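PDB 3V7D: cell division control protein 4 from Saccharomyces cerevisiae, which serves as the substrate-recognition subunit of an SCF E3 ubiquitin ligase, binding phosphorylated targets such as the CDK inhibitor SIC1 and directing their ubiquitination. Local coordinates for residues I317-R322 against L358-K363. The protein carries 1 engineered substitution. Sequence-based numbering, arbitrary orientation.
Sequences IYDHER and LRLSDK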
# COMPACT_ATOMS: atom_id res chain seq x y z
N ILE B 317 11.05 -9.39 -10.03
CA ILE B 317 10.96 -8.38 -8.99
C ILE B 317 11.93 -8.72 -7.87
O ILE B 317 11.97 -9.86 -7.41
CB ILE B 317 9.54 -8.27 -8.42
CG1 ILE B 317 8.59 -7.69 -9.47
CG2 ILE B 317 9.53 -7.41 -7.16
CD1 ILE B 317 7.19 -7.48 -8.96
N TYR B 318 12.72 -7.75 -7.45
CA TYR B 318 13.53 -7.91 -6.26
C TYR B 318 12.73 -7.45 -5.05
O TYR B 318 12.55 -6.25 -4.83
CB TYR B 318 14.85 -7.13 -6.38
CG TYR B 318 15.67 -7.11 -5.11
CD1 TYR B 318 15.79 -8.25 -4.31
CD2 TYR B 318 16.36 -5.97 -4.72
CE1 TYR B 318 16.55 -8.24 -3.15
CE2 TYR B 318 17.12 -5.95 -3.56
CZ TYR B 318 17.21 -7.09 -2.78
OH TYR B 318 17.96 -7.08 -1.63
N ASP B 319 12.24 -8.40 -4.27
CA ASP B 319 11.57 -8.10 -3.02
C ASP B 319 12.63 -7.82 -1.97
O ASP B 319 13.10 -8.74 -1.30
CB ASP B 319 10.70 -9.29 -2.58
CG ASP B 319 9.82 -8.98 -1.38
OD1 ASP B 319 10.01 -7.92 -0.75
OD2 ASP B 319 8.94 -9.81 -1.06
N HIS B 320 13.02 -6.55 -1.83
CA HIS B 320 14.09 -6.17 -0.92
C HIS B 320 13.65 -6.19 0.54
O HIS B 320 14.46 -6.38 1.44
CB HIS B 320 14.66 -4.80 -1.28
CG HIS B 320 13.64 -3.70 -1.24
ND1 HIS B 320 12.80 -3.43 -2.29
CD2 HIS B 320 13.34 -2.81 -0.26
CE1 HIS B 320 12.01 -2.42 -1.97
NE2 HIS B 320 12.32 -2.02 -0.74
N GLU B 321 12.36 -5.98 0.78
CA GLU B 321 11.83 -6.01 2.13
C GLU B 321 12.02 -7.39 2.76
O GLU B 321 12.40 -7.51 3.93
CB GLU B 321 10.36 -5.61 2.16
CG GLU B 321 9.77 -5.57 3.57
CD GLU B 321 8.26 -5.41 3.57
OE1 GLU B 321 7.72 -4.83 2.61
OE2 GLU B 321 7.63 -5.89 4.54
N ARG B 322 11.77 -8.44 1.98
CA ARG B 322 11.87 -9.80 2.49
C ARG B 322 13.16 -10.48 2.04
O ARG B 322 13.42 -11.62 2.43
CB ARG B 322 10.67 -10.62 2.03
CG ARG B 322 9.34 -10.01 2.41
CD ARG B 322 8.18 -10.87 1.94
NE ARG B 322 6.90 -10.28 2.34
CZ ARG B 322 6.29 -9.30 1.68
NH1 ARG B 322 6.85 -8.79 0.58
NH2 ARG B 322 5.14 -8.83 2.12
N LEU B 358 4.57 -9.00 -13.60
CA LEU B 358 4.59 -9.17 -12.15
C LEU B 358 4.48 -7.82 -11.46
O LEU B 358 5.08 -6.84 -11.91
CB LEU B 358 5.89 -9.82 -11.69
CG LEU B 358 6.20 -11.25 -12.08
CD1 LEU B 358 7.59 -11.63 -11.57
CD2 LEU B 358 5.14 -12.19 -11.53
N ARG B 359 3.71 -7.78 -10.38
CA ARG B 359 3.66 -6.59 -9.53
C ARG B 359 3.62 -7.03 -8.07
O ARG B 359 3.09 -8.09 -7.75
CB ARG B 359 2.43 -5.74 -9.84
CG ARG B 359 2.44 -5.10 -11.21
CD ARG B 359 3.08 -3.74 -11.19
NE ARG B 359 3.01 -3.09 -12.50
CZ ARG B 359 3.70 -2.01 -12.82
NH1 ARG B 359 4.50 -1.45 -11.92
NH2 ARG B 359 3.59 -1.48 -14.03
N LEU B 360 4.20 -6.21 -7.20
CA LEU B 360 4.21 -6.49 -5.78
C LEU B 360 3.65 -5.30 -5.01
O LEU B 360 4.22 -4.21 -5.06
CB LEU B 360 5.62 -6.82 -5.30
CG LEU B 360 5.81 -7.24 -3.84
CD1 LEU B 360 4.99 -8.49 -3.52
CD2 LEU B 360 7.29 -7.47 -3.54
N SER B 361 2.52 -5.50 -4.34
CA SER B 361 2.01 -4.51 -3.41
C SER B 361 2.36 -4.99 -2.01
O SER B 361 2.93 -6.07 -1.85
CB SER B 361 0.50 -4.35 -3.55
OG SER B 361 -0.19 -5.47 -3.01
N ASP B 362 2.00 -4.21 -1.00
CA ASP B 362 2.32 -4.56 0.39
C ASP B 362 1.82 -5.96 0.78
O ASP B 362 2.50 -6.67 1.51
CB ASP B 362 1.76 -3.52 1.36
CG ASP B 362 2.56 -2.23 1.36
OD1 ASP B 362 3.79 -2.29 1.15
OD2 ASP B 362 1.96 -1.16 1.58
N LYS B 363 0.65 -6.35 0.28
CA LYS B 363 0.09 -7.65 0.67
C LYS B 363 -0.07 -8.67 -0.47
O LYS B 363 -0.25 -9.86 -0.21
CB LYS B 363 -1.24 -7.46 1.41
CG LYS B 363 -2.39 -7.00 0.55
CD LYS B 363 -3.61 -6.65 1.40
CE LYS B 363 -4.25 -7.88 2.03
NZ LYS B 363 -5.58 -7.59 2.63
O HOH W 1 5.25 -6.44 -0.51
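The Arg322 guanidinium meets Asp362 across the contact at its edge: the backbone O of Asp362, the carboxylate carbon of Asp319 and a water all lie there, close to its plane. The site joins adjacent blades of the WD40 beta-propeller, with Ile317 to Arg322 in WD repeat 5 and Leu358 to Lys363 in repeat 6. Their strand segments 317-319 and 358-360 run in nearly the same direction, with axes 22° apart and 8.4 Å at closest approach, a gap that side chains fill. Arg322 NH2 gives a weak hydrogen bond of 3.5 Å to Asp362 O. Arg322 NH1 is gripped more firmly, by a salt bridge to the syn side of Asp319 OD2 at 2.8 Å, and it also donates to the water, which in turn donates a hydrogen bond to Ser361 O. The carboxylate of Asp319 therefore sets the guanidinium that reaches the next blade. Its other oxygen, OD1, accepts the backbone N of Arg322 from above the carboxylate plane, an Asx motif that ties down the turn after strand 313-319. An alanine at Asp319 would probably leave the Arg322 guanidinium without its anionic mate and free to swing off Asp362 O. CG of Leu360 stands anti to the backbone N (chi1 -176°), and its CD2 branch lies 3.7 Å from CG of Asp319, the two side chains crossing at about a right angle. Leu358 is buried, resting on Ile326 and Ala328 of strand 324-329 as well as on Ile317. Ile317, extended to its tip (chi2 -177°), sets CD1 against the backbone of the facing strand, 3.7 Å from Arg359 CA and 3.8 Å from Leu358 CB.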